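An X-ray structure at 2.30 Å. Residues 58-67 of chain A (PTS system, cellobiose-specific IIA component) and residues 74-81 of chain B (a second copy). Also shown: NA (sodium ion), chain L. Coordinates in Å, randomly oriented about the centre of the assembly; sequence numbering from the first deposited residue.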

ATOM      1  N   PHE A  58      -8.156  15.339  -8.785  1.00 29.27           N
ATOM      2  CA  PHE A  58      -9.221  15.334  -7.769  1.00 28.25           C
ATOM      3  C   PHE A  58      -8.650  15.498  -6.362  1.00 29.52           C
ATOM      4  O   PHE A  58      -9.252  16.156  -5.509  1.00 31.73           O
ATOM      5  CB  PHE A  58     -10.053  14.043  -7.832  1.00 27.76           C
ATOM      6  CG  PHE A  58     -10.730  13.818  -9.151  1.00 27.89           C
ATOM      7  CD1 PHE A  58     -11.931  14.452  -9.450  1.00 29.46           C
ATOM      8  CD2 PHE A  58     -10.172  12.958 -10.092  1.00 25.56           C
ATOM      9  CE1 PHE A  58     -12.562  14.251 -10.683  1.00 30.16           C
ATOM     10  CE2 PHE A  58     -10.789  12.753 -11.324  1.00 29.55           C
ATOM     11  CZ  PHE A  58     -11.989  13.403 -11.620  1.00 28.61           C
ATOM     12  N   GLN A  59      -7.495  14.885  -6.126  1.00 27.57           N
ATOM     13  CA  GLN A  59      -6.802  14.984  -4.848  1.00 28.81           C
ATOM     14  C   GLN A  59      -6.525  16.440  -4.450  1.00 29.95           C
ATOM     15  O   GLN A  59      -6.878  16.871  -3.343  1.00 30.77           O
ATOM     16  CB  GLN A  59      -5.489  14.192  -4.892  1.00 28.31           C
ATOM     17  CG  GLN A  59      -4.865  13.940  -3.525  1.00 26.34           C
ATOM     18  CD  GLN A  59      -5.815  13.229  -2.580  1.00 30.63           C
ATOM     19  OE1 GLN A  59      -6.892  12.787  -2.988  1.00 33.80           O
ATOM     20  NE2 GLN A  59      -5.423  13.113  -1.309  1.00 28.59           N
ATOM     21  N   THR A  60      -5.895  17.184  -5.352  1.00 26.71           N
ATOM     22  CA  THR A  60      -5.522  18.573  -5.085  1.00 27.93           C
ATOM     23  C   THR A  60      -6.758  19.410  -4.771  1.00 27.66           C
ATOM     24  O   THR A  60      -6.780  20.145  -3.783  1.00 28.10           O
ATOM     25  CB  THR A  60      -4.745  19.196  -6.264  1.00 28.21           C
ATOM     26  OG1 THR A  60      -3.821  18.236  -6.789  1.00 26.96           O
ATOM     27  CG2 THR A  60      -3.983  20.443  -5.814  1.00 29.36           C
ATOM     28  N   GLU A  61      -7.786  19.284  -5.606  1.00 28.49           N
ATOM     29  CA  GLU A  61      -9.053  19.976  -5.372  1.00 31.41           C
ATOM     30  C   GLU A  61      -9.669  19.637  -4.013  1.00 29.08           C
ATOM     31  O   GLU A  61     -10.271  20.491  -3.360  1.00 32.68           O
ATOM     32  CB  GLU A  61     -10.054  19.661  -6.486  1.00 32.46           C
ATOM     33  CG  GLU A  61     -11.388  20.384  -6.328  1.00 38.27           C
ATOM     34  CD  GLU A  61     -11.222  21.874  -6.085  1.00 39.84           C
ATOM     35  OE1 GLU A  61     -10.538  22.528  -6.899  1.00 41.84           O
ATOM     36  OE2 GLU A  61     -11.772  22.385  -5.080  1.00 41.68           O
ATOM     37  N   LEU A  62      -9.510  18.388  -3.597  1.00 24.85           N
ATOM     38  CA  LEU A  62     -10.084  17.901  -2.360  1.00 25.91           C
ATOM     39  C   LEU A  62      -9.356  18.517  -1.166  1.00 26.24           C
ATOM     40  O   LEU A  62      -9.980  19.151  -0.316  1.00 24.93           O
ATOM     41  CB  LEU A  62     -10.035  16.368  -2.325  1.00 25.03           C
ATOM     42  CG  LEU A  62     -10.857  15.578  -1.305  1.00 28.60           C
ATOM     43  CD1 LEU A  62     -12.345  15.886  -1.413  1.00 29.76           C
ATOM     44  CD2 LEU A  62     -10.605  14.088  -1.488  1.00 26.91           C
ATOM     45  N   ILE A  63      -8.035  18.352  -1.128  1.00 25.22           N
ATOM     46  CA  ILE A  63      -7.205  18.955  -0.088  1.00 24.70           C
ATOM     47  C   ILE A  63      -7.428  20.467   0.007  1.00 26.41           C
ATOM     48  O   ILE A  63      -7.635  20.996   1.106  1.00 27.17           O
ATOM     49  CB  ILE A  63      -5.690  18.651  -0.297  1.00 24.62           C
ATOM     50  CG1 ILE A  63      -5.435  17.135  -0.374  1.00 28.19           C
ATOM     51  CG2 ILE A  63      -4.835  19.308   0.793  1.00 29.66           C
ATOM     52  CD1 ILE A  63      -6.064  16.318   0.750  1.00 30.06           C
ATOM     53  N   GLN A  64      -7.393  21.153  -1.137  1.00 24.71           N
ATOM     54  CA  GLN A  64      -7.551  22.608  -1.160  1.00 25.80           C
ATOM     55  C   GLN A  64      -8.923  23.063  -0.631  1.00 26.37           C
ATOM     56  O   GLN A  64      -9.003  24.038   0.110  1.00 27.33           O
ATOM     57  CB  GLN A  64      -7.272  23.173  -2.554  1.00 26.04           C
ATOM     58  CG  GLN A  64      -7.137  24.697  -2.611  1.00 31.03           C
ATOM     59  CD  GLN A  64      -6.068  25.266  -1.674  1.00 34.81           C
ATOM     60  OE1 GLN A  64      -5.157  24.557  -1.233  1.00 32.19           O
ATOM     61  NE2 GLN A  64      -6.178  26.556  -1.375  1.00 29.12           N
ATOM     62  N   SER A  65      -9.987  22.353  -1.003  1.00 25.88           N
ATOM     63  CA  SER A  65     -11.316  22.574  -0.417  1.00 29.64           C
ATOM     64  C   SER A  65     -11.211  22.713   1.100  1.00 30.64           C
ATOM     65  O   SER A  65     -11.664  23.710   1.670  1.00 32.53           O
ATOM     66  CB  SER A  65     -12.264  21.420  -0.752  1.00 29.91           C
ATOM     67  OG  SER A  65     -12.553  21.383  -2.130  1.00 37.99           O
ATOM     68  N   GLU A  66     -10.612  21.711   1.746  1.00 29.01           N
ATOM     69  CA  GLU A  66     -10.404  21.745   3.197  1.00 33.39           C
ATOM     70  C   GLU A  66      -9.620  22.976   3.616  1.00 33.16           C
ATOM     71  O   GLU A  66      -9.998  23.667   4.561  1.00 35.86           O
ATOM     72  CB  GLU A  66      -9.677  20.497   3.692  1.00 32.26           C
ATOM     73  CG  GLU A  66     -10.497  19.235   3.635  1.00 37.83           C
ATOM     74  CD  GLU A  66      -9.909  18.121   4.484  1.00 44.22           C
ATOM     75  OE1 GLU A  66      -8.658  18.025   4.585  1.00 38.22           O
ATOM     76  OE2 GLU A  66     -10.703  17.336   5.045  1.00 40.09           O
ATOM     77  N   ALA A  67      -8.523  23.245   2.916  1.00 32.08           N
ATOM     78  CA  ALA A  67      -7.725  24.431   3.202  1.00 34.17           C
ATOM     79  C   ALA A  67      -8.611  25.681   3.248  1.00 34.23           C
ATOM     80  O   ALA A  67      -8.395  26.572   4.064  1.00 36.57           O
ATOM     81  CB  ALA A  67      -6.614  24.585   2.177  1.00 30.79           C
TER
HETATM   82 NA    NA L 109     -12.603  18.393   5.829  1.00 60.30          NA
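Chain B, residues 74-81: ISVLLIHA

Chain B enters this contact as a short extended lead followed by a helix. Ile74(B) (phi/psi -71/125°) and Ser75(B) (-126/163°) lie outside helical space, whereas Val76(B) to Ala81(B) all fall near -60/-45°, and the bonds from Ile79(B) N to Ser75(B) O (3.1 Å) and from His80(B) N to Val76(B) O (2.8 Å) confirm the first turns. Ser75(B) is the N-cap: with chi1 at 60° (p), its OG accepts from Leu78(B) N at 3.3 Å. The chain A stretch, Phe58(A) to Ala67(A), is helical throughout and belongs to a helix that begins earlier in the chain. The two axes approach to 10.2 Å, with 129° between their N-to-C directions, so the helices run obliquely but more antiparallel than parallel. The register is set by Ile63(A) CA and Leu77(B) CA, 6.5 Å apart.

The start of the chain B helix is held by Glu66(A). Amides in a first helical turn lack intrahelical acceptors, and here a carboxylate supplies them: Val76(B) N donates to Glu66(A) OE2 at 2.6 Å (N-H...O 157°), and Leu77(B) N donates to Glu66(A) OE1 at 3.2 Å (158°). The Glu66(A) CA-to-CB bond points toward chain B; chi1 -70° (m) and chi2 -164° (t) give an extended arm, and with chi3 at -34°, the carboxylate is turned so that OE2 accepts from Val76(B) N and OE1 from Leu77(B) N. Glu66(A) OE2 also binds the sodium ion at 2.3 Å, so this one oxygen serves both the metal and the helix start.

Beside this polar clamp, Val76(B) points toward chain A and has the largest covered area of any residue in the two stretches, 87 Å². Its chi1 of 168° (t) accompanies the placing of CG1 against two chain A residues: Ile63(A) CD1 lies 3.2 Å from Val76(B) CG1, a tight apolar contact, and Leu62(A) CD2 lies 3.9 Å from the same Val76(B) CG1. Leu62(A) already points toward chain B, but Ile63(A) leaves its backbone sideways; chi1 -56° (m) and chi2 -50° (m) bring its end nearer. Leu77(B), also sideways, makes a looser contact, with its CD1 4.4 Å from Ile63(A) CG2.

One turn on from Val76(B), His80(B) points toward chain A with chi1 -177° (t) and chi2 58°. Gln59(A) NE2 lies over one face of its ring, 3.6 Å from His80(B) ND1. Gln59(A) starts sideways, and chi1 -165° (t) with chi2 56° (p) carries its amide closer; both its OE1 and NE2 are hydrogen-bonded elsewhere in the structure.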

ATOM      1  N   ILE B  74     -11.691  14.469  12.172  1.00 37.24           N
ATOM      2  CA  ILE B  74     -11.207  13.735  10.998  1.00 31.83           C
ATOM      3  C   ILE B  74     -11.295  14.570   9.715  1.00 28.51           C
ATOM      4  O   ILE B  74     -12.355  15.084   9.363  1.00 29.09           O
ATOM      5  CB  ILE B  74     -11.963  12.385  10.812  1.00 31.10           C
ATOM      6  CG1 ILE B  74     -11.958  11.554  12.110  1.00 28.48           C
ATOM      7  CG2 ILE B  74     -11.409  11.602   9.614  1.00 28.47           C
ATOM      8  CD1 ILE B  74     -10.587  11.093  12.594  1.00 32.98           C
ATOM      9  N   SER B  75     -10.167  14.697   9.026  1.00 26.71           N
ATOM     10  CA  SER B  75     -10.098  15.423   7.759  1.00 24.47           C
ATOM     11  C   SER B  75      -9.488  14.545   6.681  1.00 21.87           C
ATOM     12  O   SER B  75      -8.867  13.522   6.984  1.00 20.92           O
ATOM     13  CB  SER B  75      -9.270  16.698   7.920  1.00 23.75           C
ATOM     14  OG  SER B  75      -7.949  16.384   8.319  1.00 25.80           O
ATOM     15  N   VAL B  76      -9.681  14.942   5.425  1.00 23.37           N
ATOM     16  CA  VAL B  76      -9.050  14.282   4.286  1.00 23.50           C
ATOM     17  C   VAL B  76      -7.538  14.242   4.483  1.00 23.51           C
ATOM     18  O   VAL B  76      -6.899  13.202   4.281  1.00 22.23           O
ATOM     19  CB  VAL B  76      -9.384  15.006   2.952  1.00 27.29           C
ATOM     20  CG1 VAL B  76      -8.499  14.493   1.814  1.00 26.90           C
ATOM     21  CG2 VAL B  76     -10.860  14.833   2.600  1.00 27.99           C
ATOM     22  N   LEU B  77      -6.973  15.377   4.887  1.00 25.14           N
ATOM     23  CA  LEU B  77      -5.533  15.488   5.110  1.00 25.76           C
ATOM     24  C   LEU B  77      -5.024  14.429   6.086  1.00 25.63           C
ATOM     25  O   LEU B  77      -3.979  13.810   5.850  1.00 26.17           O
ATOM     26  CB  LEU B  77      -5.158  16.889   5.612  1.00 24.44           C
ATOM     27  CG  LEU B  77      -3.658  17.231   5.612  1.00 27.54           C
ATOM     28  CD1 LEU B  77      -3.048  17.147   4.205  1.00 23.58           C
ATOM     29  CD2 LEU B  77      -3.430  18.609   6.211  1.00 27.12           C
ATOM     30  N   LEU B  78      -5.760  14.232   7.179  1.00 22.97           N
ATOM     31  CA  LEU B  78      -5.380  13.256   8.195  1.00 23.09           C
ATOM     32  C   LEU B  78      -5.414  11.839   7.630  1.00 22.19           C
ATOM     33  O   LEU B  78      -4.475  11.068   7.811  1.00 22.54           O
ATOM     34  CB  LEU B  78      -6.285  13.361   9.426  1.00 22.50           C
ATOM     35  CG  LEU B  78      -6.119  12.255  10.470  1.00 24.88           C
ATOM     36  CD1 LEU B  78      -4.746  12.318  11.120  1.00 31.50           C
ATOM     37  CD2 LEU B  78      -7.211  12.341  11.519  1.00 34.20           C
ATOM     38  N   ILE B  79      -6.507  11.503   6.952  1.00 22.67           N
ATOM     39  CA  ILE B  79      -6.650  10.202   6.313  1.00 21.41           C
ATOM     40  C   ILE B  79      -5.483   9.992   5.346  1.00 21.18           C
ATOM     41  O   ILE B  79      -4.875   8.925   5.320  1.00 20.95           O
ATOM     42  CB  ILE B  79      -8.017  10.086   5.590  1.00 19.82           C
ATOM     43  CG1 ILE B  79      -9.160  10.143   6.610  1.00 20.38           C
ATOM     44  CG2 ILE B  79      -8.095   8.803   4.749  1.00 23.87           C
ATOM     45  CD1 ILE B  79     -10.535  10.481   6.003  1.00 23.97           C
ATOM     46  N   HIS B  80      -5.175  11.031   4.572  1.00 22.23           N
ATOM     47  CA  HIS B  80      -4.068  11.031   3.606  1.00 22.54           C
ATOM     48  C   HIS B  80      -2.712  10.827   4.291  1.00 22.56           C
ATOM     49  O   HIS B  80      -1.855  10.097   3.786  1.00 21.67           O
ATOM     50  CB  HIS B  80      -4.086  12.345   2.811  1.00 21.90           C
ATOM     51  CG  HIS B  80      -3.034  12.439   1.746  1.00 29.70           C
ATOM     52  ND1 HIS B  80      -2.929  11.526   0.716  1.00 28.53           N
ATOM     53  CD2 HIS B  80      -2.060  13.359   1.535  1.00 21.24           C
ATOM     54  CE1 HIS B  80      -1.927  11.873  -0.076  1.00 23.75           C
ATOM     55  NE2 HIS B  80      -1.384  12.980   0.399  1.00 28.25           N
ATOM     56  N   ALA B  81      -2.526  11.473   5.441  1.00 22.67           N
ATOM     57  CA  ALA B  81      -1.305  11.332   6.233  1.00 21.36           C
ATOM     58  C   ALA B  81      -1.112   9.888   6.699  1.00 22.08           C
ATOM     59  O   ALA B  81      -0.006   9.342   6.624  1.00 20.19           O
ATOM     60  CB  ALA B  81      -1.335  12.282   7.422  1.00 20.20           C
TER